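Local coordinates for protein GRMZM2G135359 pseudokinase (Zea mays, PDB 6CPY) that is a receptor-like pseudokinase whose kinase-fold domain may bind ATP, while any protein kinase activity remains unestablished, at residues Thr39-Phe44 with Val65-Ala70; Phe103-Gly108 with Ala185-Asp190; Glu123-Gly128 with Thr177-Asp182; Thr129-Leu134 with Phe173-Val178; Ala139-Trp144 with Asp261-Phe266. One frame throughout, in Å; residues are numbered along the deposited sequence.

Contact 1. Residues Thr39-Phe44 with Val65-Ala70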
# COMPACT_ATOMS: atom_id res chain seq x y z
N THR A 39 -12.42 21.79 8.36
CA THR A 39 -13.84 21.49 8.21
C THR A 39 -14.02 20.01 7.84
O THR A 39 -14.79 19.28 8.48
CB THR A 39 -14.48 22.38 7.13
OG1 THR A 39 -14.30 23.77 7.49
CG2 THR A 39 -15.97 22.09 6.98
N ALA A 40 -13.29 19.57 6.82
CA ALA A 40 -13.43 18.20 6.33
C ALA A 40 -13.14 17.14 7.39
O ALA A 40 -13.80 16.10 7.42
CB ALA A 40 -12.53 17.98 5.13
N CYS A 41 -12.16 17.40 8.26
CA CYS A 41 -11.74 16.43 9.28
C CYS A 41 -12.18 16.78 10.70
O CYS A 41 -11.61 16.25 11.65
CB CYS A 41 -10.22 16.28 9.28
SG CYS A 41 -9.54 15.89 7.67
N GLU A 42 -13.18 17.65 10.85
CA GLU A 42 -13.67 18.05 12.18
C GLU A 42 -12.51 18.47 13.08
O GLU A 42 -12.37 17.97 14.19
CB GLU A 42 -14.45 16.91 12.84
CG GLU A 42 -15.57 16.31 12.01
CD GLU A 42 -16.88 17.07 12.13
OE1 GLU A 42 -16.85 18.30 12.35
OE2 GLU A 42 -17.94 16.42 12.00
N ASP A 43 -11.67 19.36 12.57
CA ASP A 43 -10.46 19.80 13.27
C ASP A 43 -9.57 18.63 13.73
O ASP A 43 -8.99 18.66 14.81
CB ASP A 43 -10.82 20.74 14.44
CG ASP A 43 -11.33 22.10 13.97
OD1 ASP A 43 -10.59 22.79 13.23
OD2 ASP A 43 -12.46 22.49 14.35
N PHE A 44 -9.46 17.60 12.89
CA PHE A 44 -8.55 16.47 13.13
C PHE A 44 -8.85 15.71 14.44
O PHE A 44 -7.94 15.34 15.18
CB PHE A 44 -7.10 16.95 13.05
CG PHE A 44 -6.82 17.76 11.81
CD1 PHE A 44 -6.68 17.13 10.57
CD2 PHE A 44 -6.75 19.14 11.86
CE1 PHE A 44 -6.44 17.87 9.42
CE2 PHE A 44 -6.52 19.89 10.71
CZ PHE A 44 -6.37 19.26 9.49
N VAL A 65 -16.65 13.20 -0.97
CA VAL A 65 -15.57 12.23 -1.07
C VAL A 65 -14.90 12.06 0.29
O VAL A 65 -14.44 13.03 0.88
CB VAL A 65 -14.53 12.66 -2.12
CG1 VAL A 65 -13.31 11.77 -2.07
CG2 VAL A 65 -15.16 12.63 -3.52
N GLU A 66 -14.86 10.82 0.78
CA GLU A 66 -14.21 10.52 2.04
C GLU A 66 -12.70 10.46 1.82
O GLU A 66 -12.23 9.99 0.78
CB GLU A 66 -14.76 9.22 2.62
CG GLU A 66 -16.21 9.34 3.05
CD GLU A 66 -16.76 8.04 3.59
OE1 GLU A 66 -16.54 7.72 4.78
OE2 GLU A 66 -17.39 7.33 2.80
N ILE A 67 -11.95 10.93 2.81
CA ILE A 67 -10.50 11.05 2.71
C ILE A 67 -9.81 10.52 3.94
O ILE A 67 -10.36 10.51 5.05
CB ILE A 67 -10.06 12.51 2.46
CG1 ILE A 67 -10.59 13.45 3.54
CG2 ILE A 67 -10.53 12.98 1.09
CD1 ILE A 67 -10.14 14.89 3.41
N ALA A 68 -8.58 10.08 3.75
CA ALA A 68 -7.70 9.77 4.83
C ALA A 68 -6.56 10.77 4.71
O ALA A 68 -5.90 10.85 3.66
CB ALA A 68 -7.19 8.35 4.72
N VAL A 69 -6.33 11.51 5.78
CA VAL A 69 -5.35 12.58 5.78
C VAL A 69 -4.14 12.14 6.58
O VAL A 69 -4.26 11.86 7.76
CB VAL A 69 -5.97 13.85 6.37
CG1 VAL A 69 -4.94 14.96 6.47
CG2 VAL A 69 -7.17 14.26 5.52
N ALA A 70 -2.99 12.08 5.92
CA ALA A 70 -1.74 11.72 6.56
C ALA A 70 -1.05 13.01 6.97
O ALA A 70 -0.77 13.85 6.11
CB ALA A 70 -0.85 10.92 5.62
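Cys41, the first residue past the end of helix 34-40, has its CA 8.2 Å from that of Val69 in strand 66-72, a separation bridged by side chains rather than by backbone. The helix end is defined by a Schellman motif: Glu42, with positive phi, is its C-prime residue, Asp43 N returns to Glu38 O and Glu42 N to Thr39 O. This turn presents Cys41 and Ala40 to the strand. The thiol of Cys41 lies beside its own backbone N (chi1 -53°), and SG meets Val69 CG2 at 3.6 Å. Cys41 SG is also 4.4 Å from Ile67 CD1, a methyl that lies 4.3 Å from Ala40 CB. Ile67 and Val69, two residues apart on one face of the strand, share Cys41 between them. Phe44 adds a marginal touch: its ring atom CE1 stands 4.4 Å from Val69 CG1, which lies at the ring edge near the plane, while Tyr57 meets the ring edge-to-face. The contact joins a helix end to the five-stranded sheet of the N-terminal lobe. With methyls, one sulfur and an aromatic edge as the touching groups, it implies association by van der Waals packing and exclusion of water, without directional polar bonds.

Contact 2. Residues Phe103-Gly108 with Ala185-Asp190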
# COMPACT_ATOMS: atom_id res chain seq x y z
N PHE A 103 -4.44 1.36 -6.07
CA PHE A 103 -3.57 2.17 -5.25
C PHE A 103 -4.44 3.13 -4.41
O PHE A 103 -5.51 3.54 -4.86
CB PHE A 103 -2.58 2.98 -6.11
CG PHE A 103 -1.53 3.70 -5.32
CD1 PHE A 103 -0.59 2.99 -4.59
CD2 PHE A 103 -1.49 5.09 -5.29
CE1 PHE A 103 0.36 3.63 -3.83
CE2 PHE A 103 -0.54 5.74 -4.53
CZ PHE A 103 0.38 5.02 -3.80
N MET A 104 -3.99 3.44 -3.20
CA MET A 104 -4.62 4.45 -2.37
C MET A 104 -4.13 5.82 -2.85
O MET A 104 -3.12 6.34 -2.38
CB MET A 104 -4.28 4.20 -0.90
CG MET A 104 -4.87 5.21 0.07
SD MET A 104 -4.88 4.59 1.78
CE MET A 104 -6.20 3.44 1.63
N ASN A 105 -4.86 6.37 -3.83
CA ASN A 105 -4.39 7.50 -4.62
C ASN A 105 -4.34 8.81 -3.83
O ASN A 105 -5.18 9.06 -2.94
CB ASN A 105 -5.24 7.66 -5.88
CG ASN A 105 -5.15 6.46 -6.80
OD1 ASN A 105 -4.09 6.16 -7.31
ND2 ASN A 105 -6.25 5.77 -7.00
N LEU A 106 -3.30 9.58 -4.11
CA LEU A 106 -3.15 10.93 -3.60
C LEU A 106 -4.15 11.88 -4.25
O LEU A 106 -4.16 12.03 -5.49
CB LEU A 106 -1.72 11.41 -3.89
CG LEU A 106 -1.34 12.78 -3.32
CD1 LEU A 106 -1.30 12.76 -1.81
CD2 LEU A 106 0.01 13.19 -3.90
N LEU A 107 -5.01 12.49 -3.44
CA LEU A 107 -6.08 13.38 -3.91
C LEU A 107 -5.79 14.87 -3.70
O LEU A 107 -6.51 15.72 -4.24
CB LEU A 107 -7.38 13.06 -3.19
CG LEU A 107 -7.92 11.64 -3.39
CD1 LEU A 107 -9.19 11.44 -2.55
CD2 LEU A 107 -8.17 11.37 -4.86
N GLY A 108 -4.79 15.18 -2.89
CA GLY A 108 -4.44 16.56 -2.61
C GLY A 108 -3.36 16.67 -1.56
O GLY A 108 -2.87 15.67 -1.04
N ALA A 185 -11.89 -4.79 -2.44
CA ALA A 185 -10.81 -4.69 -3.40
C ALA A 185 -9.56 -4.15 -2.70
O ALA A 185 -9.66 -3.43 -1.70
CB ALA A 185 -11.20 -3.80 -4.57
N ALA A 186 -8.39 -4.49 -3.23
CA ALA A 186 -7.14 -4.05 -2.65
C ALA A 186 -6.81 -2.61 -3.03
O ALA A 186 -6.98 -2.22 -4.18
CB ALA A 186 -6.00 -4.95 -3.11
N LYS A 187 -6.32 -1.84 -2.06
CA LYS A 187 -5.62 -0.59 -2.31
C LYS A 187 -4.29 -0.57 -1.57
O LYS A 187 -4.24 -0.45 -0.34
CB LYS A 187 -6.50 0.62 -1.95
CG LYS A 187 -7.43 1.02 -3.09
CD LYS A 187 -8.15 2.34 -2.84
CE LYS A 187 -9.11 2.67 -3.97
NZ LYS A 187 -8.43 3.11 -5.21
N VAL A 188 -3.21 -0.74 -2.33
CA VAL A 188 -1.87 -0.65 -1.79
C VAL A 188 -1.61 0.81 -1.44
O VAL A 188 -2.01 1.70 -2.20
CB VAL A 188 -0.80 -1.13 -2.78
CG1 VAL A 188 0.59 -1.02 -2.18
CG2 VAL A 188 -1.09 -2.57 -3.22
N SER A 189 -0.98 1.06 -0.31
CA SER A 189 -0.79 2.45 0.16
C SER A 189 0.65 2.83 0.35
O SER A 189 1.54 1.98 0.49
CB SER A 189 -1.55 2.68 1.46
OG SER A 189 -0.94 2.00 2.54
N ASP A 190 0.88 4.14 0.38
CA ASP A 190 2.15 4.70 0.77
C ASP A 190 1.88 5.95 1.60
O ASP A 190 1.88 7.07 1.08
CB ASP A 190 2.98 5.03 -0.45
CG ASP A 190 4.32 5.67 -0.11
OD1 ASP A 190 4.79 5.57 1.05
OD2 ASP A 190 4.90 6.28 -1.01
O HOH W 1 -1.35 5.89 -0.32
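Lys187 packs its side chain against the peptide of Phe103 from base to tip. Lys187 CB is 4.0 Å from Met104 N; CG and CD pass the neighbouring carbonyl, with Lys187 CD 3.5 Å from Phe103 O. CE continues past the same carbonyl, and a bend at chi4 (-74°) turns NZ back onto it. Lys187 NZ donates to Phe103 O at 3.0 Å, standing 32° off the carbonyl plane. The ammonium has further partners, a salt bridge to Glu123 and a hydrogen bond to Lys101 O, so it is held by a carboxylate and two carbonyls, which would be expected to stabilise its charge. By position this is the loop between the αC helix (82-96) and strand 106-112, meeting strand 186-188 of the kinase fold. Asp190 matches the Asp of the DFG motif of active kinases, but the Phe-Gly that should follow is absent, consistent with a pseudokinase. The backbones make a single bridge between Phe103 and Val188, and Met104 N donates to Val188 O at 2.8 Å with an N-H...O angle of 165°. Phe103 CD1 lies 3.1 Å from Val188 O, which approaches the ring obliquely, while CZ reaches Asp190 CB near the ring plane. Met104 SD rests 3.9 Å from Ser189 CB. A water bridges the two backbones: it donates to Met104 O and accepts from Asp190 N, whose side chain pairs with Arg171.

Contact 3. Residues Glu123-Gly128 with Thr177-Asp182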
# COMPACT_ATOMS: atom_id res chain seq x y z
N GLU A 123 -7.26 8.80 -0.79
CA GLU A 123 -8.53 8.07 -0.83
C GLU A 123 -8.74 7.32 0.48
O GLU A 123 -7.79 6.80 1.06
CB GLU A 123 -8.53 7.05 -1.97
CG GLU A 123 -8.61 7.67 -3.34
CD GLU A 123 -8.46 6.64 -4.46
OE1 GLU A 123 -7.82 5.59 -4.23
OE2 GLU A 123 -8.96 6.93 -5.57
N TYR A 124 -9.99 7.26 0.94
CA TYR A 124 -10.34 6.53 2.17
C TYR A 124 -10.78 5.12 1.83
O TYR A 124 -11.59 4.95 0.93
CB TYR A 124 -11.52 7.21 2.88
CG TYR A 124 -12.06 6.46 4.07
CD1 TYR A 124 -11.29 6.29 5.21
CD2 TYR A 124 -13.37 5.96 4.08
CE1 TYR A 124 -11.78 5.60 6.31
CE2 TYR A 124 -13.87 5.30 5.20
CZ TYR A 124 -13.07 5.13 6.31
OH TYR A 124 -13.53 4.46 7.42
N ALA A 125 -10.28 4.13 2.56
CA ALA A 125 -10.69 2.73 2.39
C ALA A 125 -11.49 2.30 3.61
O ALA A 125 -10.94 2.23 4.70
CB ALA A 125 -9.47 1.85 2.23
N PRO A 126 -12.80 2.03 3.45
CA PRO A 126 -13.63 1.79 4.64
C PRO A 126 -13.38 0.49 5.40
O PRO A 126 -13.72 0.42 6.59
CB PRO A 126 -15.06 1.83 4.09
CG PRO A 126 -14.96 1.66 2.63
CD PRO A 126 -13.59 2.12 2.21
N ASN A 127 -12.79 -0.51 4.76
CA ASN A 127 -12.66 -1.83 5.41
C ASN A 127 -11.29 -2.14 5.99
O ASN A 127 -10.95 -3.29 6.21
CB ASN A 127 -13.11 -2.93 4.44
CG ASN A 127 -14.61 -3.01 4.33
OD1 ASN A 127 -15.31 -2.99 5.34
ND2 ASN A 127 -15.12 -3.10 3.11
N GLY A 128 -10.49 -1.11 6.26
CA GLY A 128 -9.28 -1.26 7.04
C GLY A 128 -8.17 -1.97 6.27
O GLY A 128 -8.17 -1.95 5.04
N THR A 177 0.03 -2.37 5.04
CA THR A 177 -0.06 -1.23 4.13
C THR A 177 -1.00 -1.44 2.95
O THR A 177 -1.10 -0.56 2.09
CB THR A 177 1.33 -0.78 3.64
OG1 THR A 177 1.89 -1.77 2.76
CG2 THR A 177 2.23 -0.58 4.84
N VAL A 178 -1.69 -2.59 2.92
CA VAL A 178 -2.74 -2.84 1.95
C VAL A 178 -4.07 -2.61 2.63
O VAL A 178 -4.39 -3.27 3.63
CB VAL A 178 -2.70 -4.29 1.42
CG1 VAL A 178 -3.83 -4.52 0.44
CG2 VAL A 178 -1.35 -4.57 0.77
N TYR A 179 -4.84 -1.68 2.09
CA TYR A 179 -6.17 -1.37 2.58
C TYR A 179 -7.24 -1.99 1.68
O TYR A 179 -6.96 -2.39 0.55
CB TYR A 179 -6.36 0.15 2.69
CG TYR A 179 -5.57 0.75 3.83
CD1 TYR A 179 -4.21 0.99 3.71
CD2 TYR A 179 -6.18 1.04 5.05
CE1 TYR A 179 -3.48 1.52 4.77
CE2 TYR A 179 -5.47 1.57 6.11
CZ TYR A 179 -4.12 1.81 5.97
OH TYR A 179 -3.41 2.34 7.03
N LEU A 180 -8.45 -2.08 2.20
CA LEU A 180 -9.56 -2.75 1.53
C LEU A 180 -10.74 -1.79 1.33
O LEU A 180 -11.17 -1.14 2.28
CB LEU A 180 -10.01 -3.94 2.37
CG LEU A 180 -8.91 -4.97 2.67
CD1 LEU A 180 -9.44 -6.10 3.53
CD2 LEU A 180 -8.33 -5.53 1.38
N THR A 181 -11.25 -1.74 0.11
CA THR A 181 -12.38 -0.89 -0.27
C THR A 181 -13.69 -1.48 0.25
O THR A 181 -13.71 -2.57 0.83
CB THR A 181 -12.52 -0.74 -1.80
OG1 THR A 181 -12.91 -1.99 -2.39
CG2 THR A 181 -11.22 -0.26 -2.42
N ASP A 182 -14.80 -0.76 0.01
CA ASP A 182 -16.12 -1.19 0.48
C ASP A 182 -16.58 -2.58 -0.02
O ASP A 182 -17.41 -3.22 0.64
CB ASP A 182 -17.19 -0.13 0.17
CG ASP A 182 -17.31 0.19 -1.32
OD1 ASP A 182 -16.55 -0.37 -2.14
OD2 ASP A 182 -18.18 1.02 -1.66
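Tyr179 meets the loop 123-128 at the base of its side chain: its CB packs 3.6 Å from Ala125 CB, while its CA is 3.2 Å from Gly128 O in a CA-H...O contact. The ring starts beside the backbone N (chi1 -72°) and approaches Gly128 through CD2, 3.6 Å from Gly128 O, obliquely rather than with face or edge. At Leu180 the backbone takes over. Its N donates to Gly128 O at 2.9 Å, nearly along the C=O axis, and its O accepts from Asn127 N, so the peptide groups on both sides of one residue are tied to the loop. The loop contains a type I beta turn from Ala125 to Gly128, and Gly128 takes positive phi (73°) where the turn hands the chain on toward helix 130-135. In the kinase fold this is the hinge linker between the lobes, and strand 178-180 packs against it; in active kinases the position matching Tyr179 usually helps floor the adenine pocket. Leu180 O also stands 3.4 Å from Ala125 CB, packing that methyl against the peptide. Thr181 contributes its carbonyl, which Asn127 ND2 reaches at 2.7 Å with an N-H...O angle of 159°. The acceptor lies close to the amide plane of Asn127, although the donor is tilted from the carbonyl plane. The hydroxyl of Thr181 turns elsewhere, to Ala185 N. Asp182, exposed, closes the series by resting its CB 3.8 Å from Pro126 CG.

Contact 4. Residues Thr129-Leu134 with Phe173-Val178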
# COMPACT_ATOMS: atom_id res chain seq x y z
N THR A 129 -7.24 -2.59 7.01
CA THR A 129 -6.05 -3.22 6.41
C THR A 129 -6.24 -4.71 6.17
O THR A 129 -7.06 -5.38 6.81
CB THR A 129 -4.80 -3.06 7.28
OG1 THR A 129 -4.95 -3.82 8.49
CG2 THR A 129 -4.54 -1.58 7.60
N LEU A 130 -5.44 -5.24 5.26
CA LEU A 130 -5.43 -6.68 5.00
C LEU A 130 -5.01 -7.43 6.28
O LEU A 130 -5.63 -8.44 6.63
CB LEU A 130 -4.50 -6.99 3.83
CG LEU A 130 -4.30 -8.46 3.46
CD1 LEU A 130 -5.61 -9.15 3.12
CD2 LEU A 130 -3.33 -8.55 2.30
N PHE A 131 -3.98 -6.94 6.96
CA PHE A 131 -3.50 -7.54 8.21
C PHE A 131 -4.64 -7.73 9.22
O PHE A 131 -4.79 -8.82 9.79
CB PHE A 131 -2.39 -6.69 8.85
CG PHE A 131 -1.77 -7.32 10.09
CD1 PHE A 131 -2.34 -7.14 11.33
CD2 PHE A 131 -0.63 -8.10 9.99
CE1 PHE A 131 -1.78 -7.73 12.46
CE2 PHE A 131 -0.06 -8.69 11.10
CZ PHE A 131 -0.64 -8.50 12.34
N GLU A 132 -5.44 -6.69 9.41
CA GLU A 132 -6.59 -6.71 10.32
C GLU A 132 -7.57 -7.81 9.97
O GLU A 132 -7.97 -8.59 10.83
CB GLU A 132 -7.32 -5.36 10.33
CG GLU A 132 -6.65 -4.30 11.19
CD GLU A 132 -7.10 -2.88 10.88
OE1 GLU A 132 -7.95 -2.67 9.99
OE2 GLU A 132 -6.59 -1.95 11.55
N HIS A 133 -7.95 -7.88 8.69
CA HIS A 133 -8.91 -8.89 8.24
C HIS A 133 -8.40 -10.32 8.26
O HIS A 133 -9.19 -11.24 8.42
CB HIS A 133 -9.48 -8.53 6.87
CG HIS A 133 -10.55 -7.49 6.94
ND1 HIS A 133 -11.86 -7.80 7.20
CD2 HIS A 133 -10.48 -6.14 6.86
CE1 HIS A 133 -12.57 -6.68 7.24
NE2 HIS A 133 -11.76 -5.66 7.04
N LEU A 134 -7.09 -10.50 8.11
CA LEU A 134 -6.48 -11.82 8.16
C LEU A 134 -6.23 -12.32 9.59
O LEU A 134 -6.37 -13.50 9.86
CB LEU A 134 -5.17 -11.86 7.38
CG LEU A 134 -5.25 -11.76 5.86
CD1 LEU A 134 -3.86 -11.76 5.25
CD2 LEU A 134 -6.08 -12.90 5.28
N PHE A 173 5.95 -2.01 1.85
CA PHE A 173 4.89 -2.92 1.44
C PHE A 173 4.75 -4.19 2.29
O PHE A 173 5.68 -4.99 2.40
CB PHE A 173 5.07 -3.28 -0.03
CG PHE A 173 4.12 -4.32 -0.51
CD1 PHE A 173 2.78 -4.03 -0.67
CD2 PHE A 173 4.57 -5.61 -0.77
CE1 PHE A 173 1.89 -5.00 -1.09
CE2 PHE A 173 3.69 -6.58 -1.20
CZ PHE A 173 2.35 -6.28 -1.35
N ASP A 174 3.58 -4.36 2.91
CA ASP A 174 3.21 -5.60 3.60
C ASP A 174 1.70 -5.59 3.86
O ASP A 174 1.00 -4.70 3.36
CB ASP A 174 4.03 -5.84 4.89
CG ASP A 174 3.85 -4.76 5.93
OD1 ASP A 174 2.74 -4.18 6.06
OD2 ASP A 174 4.84 -4.51 6.66
N SER A 175 1.18 -6.56 4.59
CA SER A 175 -0.26 -6.62 4.78
C SER A 175 -0.80 -5.46 5.61
O SER A 175 -1.99 -5.15 5.53
CB SER A 175 -0.71 -7.98 5.35
OG SER A 175 -0.21 -8.17 6.66
N THR A 176 0.05 -4.78 6.39
CA THR A 176 -0.38 -3.58 7.12
C THR A 176 -0.53 -2.33 6.24
O THR A 176 -1.15 -1.35 6.65
CB THR A 176 0.55 -3.22 8.32
OG1 THR A 176 1.82 -2.73 7.85
CG2 THR A 176 0.76 -4.41 9.24
N THR A 177 0.03 -2.37 5.04
CA THR A 177 -0.06 -1.23 4.13
C THR A 177 -1.00 -1.44 2.95
O THR A 177 -1.10 -0.56 2.09
CB THR A 177 1.33 -0.78 3.64
OG1 THR A 177 1.89 -1.77 2.76
CG2 THR A 177 2.23 -0.58 4.84
N VAL A 178 -1.69 -2.59 2.92
CA VAL A 178 -2.74 -2.84 1.95
C VAL A 178 -4.07 -2.61 2.63
O VAL A 178 -4.39 -3.27 3.63
CB VAL A 178 -2.70 -4.29 1.42
CG1 VAL A 178 -3.83 -4.52 0.44
CG2 VAL A 178 -1.35 -4.57 0.77
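Leu130 and Phe131, in the first turn of helix 130-135, set the close half of this contact through their backbone amides. Leu130 N donates to Val178 O at 2.8 Å with an N-H...O angle of 156°. Phe131 N reaches Ser175 O at 3.0 Å, from above the carbonyl plane, 60° out of it. Val178 O also takes a CA-H...O contact from Thr129 CA at 3.2 Å. Around these bonds the buried Leu130 packs its CB 4.0 Å from Val178 CB and sets CD2 against Ser175 CB. Ser175 OG approaches the ring edge in plane, 3.4 Å from Phe131 CD2, while its polar partner is Glu227. The helix start is fixed by a capping box: Thr129 OG1, held between its own N and C by chi1 68°, accepts from Glu132 N, and Glu132 OE1 accepts from Thr129 N in return. The side toward Thr176 is looser and more exposed. There the side chains of Phe131 and Thr176 run alongside each other in the same direction, with Thr176 CG2 3.9 Å from Phe131 CB. Segment 173-178 matches the latter part of the kinase catalytic loop, opened by an Asx turn at Asp174. The contact is flanked by helix 144-164, where Ile154 touches Val178, and by helix 214-230, where Ile228 touches Leu130, before the chain runs into strand 178-180.

Contact 5. Residues Ala139-Trp144 with Asp261-Phe266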
# COMPACT_ATOMS: atom_id res chain seq x y z
N ALA A 139 -12.31 -9.24 13.41
CA ALA A 139 -12.46 -8.76 12.03
C ALA A 139 -13.12 -9.79 11.11
O ALA A 139 -12.98 -11.00 11.32
CB ALA A 139 -11.11 -8.35 11.46
N GLU A 140 -13.84 -9.30 10.10
CA GLU A 140 -14.53 -10.16 9.15
C GLU A 140 -13.53 -10.95 8.30
O GLU A 140 -12.60 -10.36 7.72
CB GLU A 140 -15.44 -9.34 8.24
CG GLU A 140 -16.38 -10.18 7.37
CD GLU A 140 -17.13 -9.37 6.34
OE1 GLU A 140 -17.30 -8.15 6.54
OE2 GLU A 140 -17.54 -9.95 5.32
N LYS A 141 -13.73 -12.26 8.23
CA LYS A 141 -12.84 -13.14 7.47
C LYS A 141 -13.18 -13.10 5.99
O LYS A 141 -14.32 -12.85 5.59
CB LYS A 141 -12.90 -14.58 8.00
CG LYS A 141 -12.44 -14.73 9.46
CD LYS A 141 -10.99 -14.30 9.68
CE LYS A 141 -10.69 -13.95 11.13
NZ LYS A 141 -9.69 -12.84 11.23
N LEU A 142 -12.15 -13.33 5.17
CA LEU A 142 -12.24 -13.19 3.72
C LEU A 142 -12.33 -14.58 3.08
O LEU A 142 -11.52 -15.44 3.41
CB LEU A 142 -10.98 -12.47 3.24
CG LEU A 142 -10.78 -11.05 3.79
CD1 LEU A 142 -9.34 -10.61 3.57
CD2 LEU A 142 -11.74 -10.09 3.12
N ASP A 143 -13.29 -14.80 2.18
CA ASP A 143 -13.41 -16.10 1.49
C ASP A 143 -12.44 -16.25 0.32
O ASP A 143 -11.65 -15.35 0.06
CB ASP A 143 -14.86 -16.38 1.07
CG ASP A 143 -15.39 -15.42 0.01
OD1 ASP A 143 -14.63 -14.63 -0.60
OD2 ASP A 143 -16.61 -15.48 -0.21
N TRP A 144 -12.47 -17.39 -0.37
CA TRP A 144 -11.53 -17.66 -1.45
C TRP A 144 -11.53 -16.58 -2.53
O TRP A 144 -10.48 -16.06 -2.88
CB TRP A 144 -11.81 -19.04 -2.07
CG TRP A 144 -10.88 -19.39 -3.15
CD1 TRP A 144 -11.16 -19.44 -4.48
CD2 TRP A 144 -9.52 -19.74 -3.00
NE1 TRP A 144 -10.04 -19.82 -5.18
CE2 TRP A 144 -9.01 -20.00 -4.29
CE3 TRP A 144 -8.67 -19.87 -1.91
CZ2 TRP A 144 -7.69 -20.40 -4.51
CZ3 TRP A 144 -7.36 -20.25 -2.12
CH2 TRP A 144 -6.89 -20.50 -3.41
N ASP A 261 -5.35 -21.58 4.87
CA ASP A 261 -6.09 -21.03 5.99
C ASP A 261 -7.46 -21.68 6.14
O ASP A 261 -8.28 -21.60 5.24
CB ASP A 261 -6.25 -19.51 5.77
CG ASP A 261 -6.76 -18.78 7.01
OD1 ASP A 261 -7.26 -19.42 7.95
OD2 ASP A 261 -6.67 -17.53 6.99
N PRO A 262 -7.74 -22.31 7.30
CA PRO A 262 -9.10 -22.87 7.50
C PRO A 262 -10.24 -21.84 7.42
O PRO A 262 -11.35 -22.18 6.99
CB PRO A 262 -9.03 -23.50 8.90
CG PRO A 262 -7.59 -23.68 9.18
CD PRO A 262 -6.85 -22.61 8.42
N SER A 263 -9.97 -20.59 7.78
CA SER A 263 -11.01 -19.55 7.76
C SER A 263 -11.48 -19.16 6.35
O SER A 263 -12.48 -18.45 6.21
CB SER A 263 -10.55 -18.30 8.53
OG SER A 263 -9.47 -17.65 7.89
N ILE A 264 -10.75 -19.59 5.32
CA ILE A 264 -11.18 -19.40 3.93
C ILE A 264 -12.49 -20.12 3.62
O ILE A 264 -13.30 -19.64 2.82
CB ILE A 264 -10.09 -19.88 2.96
CG1 ILE A 264 -8.98 -18.83 2.90
CG2 ILE A 264 -10.62 -20.19 1.56
CD1 ILE A 264 -7.68 -19.34 2.33
N GLY A 265 -12.67 -21.27 4.24
CA GLY A 265 -13.72 -22.19 3.86
C GLY A 265 -13.27 -23.03 2.68
O GLY A 265 -12.10 -23.41 2.58
N PHE A 266 -14.19 -23.31 1.75
CA PHE A 266 -13.86 -24.19 0.62
C PHE A 266 -12.91 -23.50 -0.33
O PHE A 266 -12.95 -22.28 -0.48
CB PHE A 266 -15.11 -24.64 -0.11
CG PHE A 266 -15.98 -25.57 0.68
CD1 PHE A 266 -15.50 -26.82 1.05
CD2 PHE A 266 -17.27 -25.21 1.04
CE1 PHE A 266 -16.29 -27.70 1.77
CE2 PHE A 266 -18.07 -26.08 1.77
CZ PHE A 266 -17.58 -27.33 2.12
O HOH W 2 -14.11 -19.84 0.26
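Trp144 and Ile264 carry the apolar part of this contact. CG2 of Ile264, anti to its own backbone N, lies 4.0 Å from Trp144 CB and near the plane of the indole at its edge, so the methyl meets the rim rather than a ring face. Farther along, Lys141 brushes Ser263 through its aliphatic carbons, CD being 4.1 Å from Ser263 OG; a bend at chi2 (-61°) places CD there, while the ammonium bonds away to His133 O and Val136 O. The polar link between the segments is a water. It accepts from Trp144 N at 3.0 Å and donates both to Ile264 O, at 2.7 Å, and to Phe266 O, so three backbone groups share one solvent molecule. The direct backbone approach is looser: Asp143 CA stays 3.8 Å from Ile264 O. Charge enters from beside the segments, where Arg147 makes a salt bridge to Asp261 and hydrogen bonds to Leu142 O and Ser263 OG. Asp261 OD1 also accepts from Ser263 N at 3.0 Å, an Asx turn that shapes the start of the 3-10 segment 262-264. The two touching runs, 141-144 and 263-266, point in directions 27° apart. They join the N-cap of helix 144-164, where Asp143 caps Ala146 N, to the connection between helices 256-259 and 269-282, and Trp144 packs onto Ala272 and Leu275 of the latter helix in the C-terminal lobe.

In the fold
The contacts run from the N-terminal lobe to the C-terminal lobe. Contact 1 closes first along the chain and lies on the five-stranded sheet, whose strand 106-112 also belongs to contact 2; their centres are 16 Å apart. Contacts 3 and 4 are nested inside the loop that contact 2 closes and share Thr177 and Val178, with centres 10 Å apart. Contacts 2 and 3 are closer still, 8 Å between centres, and meet on the two-stranded sheet 178-180/186-188. Contact 5 crosses contacts 2, 3 and 4 in chain order, and its centre lies about 32 Å from that of contact 1. Contacts 2 and 3 lie where the lobes meet, with contact 4 next to them on the C-terminal-lobe side.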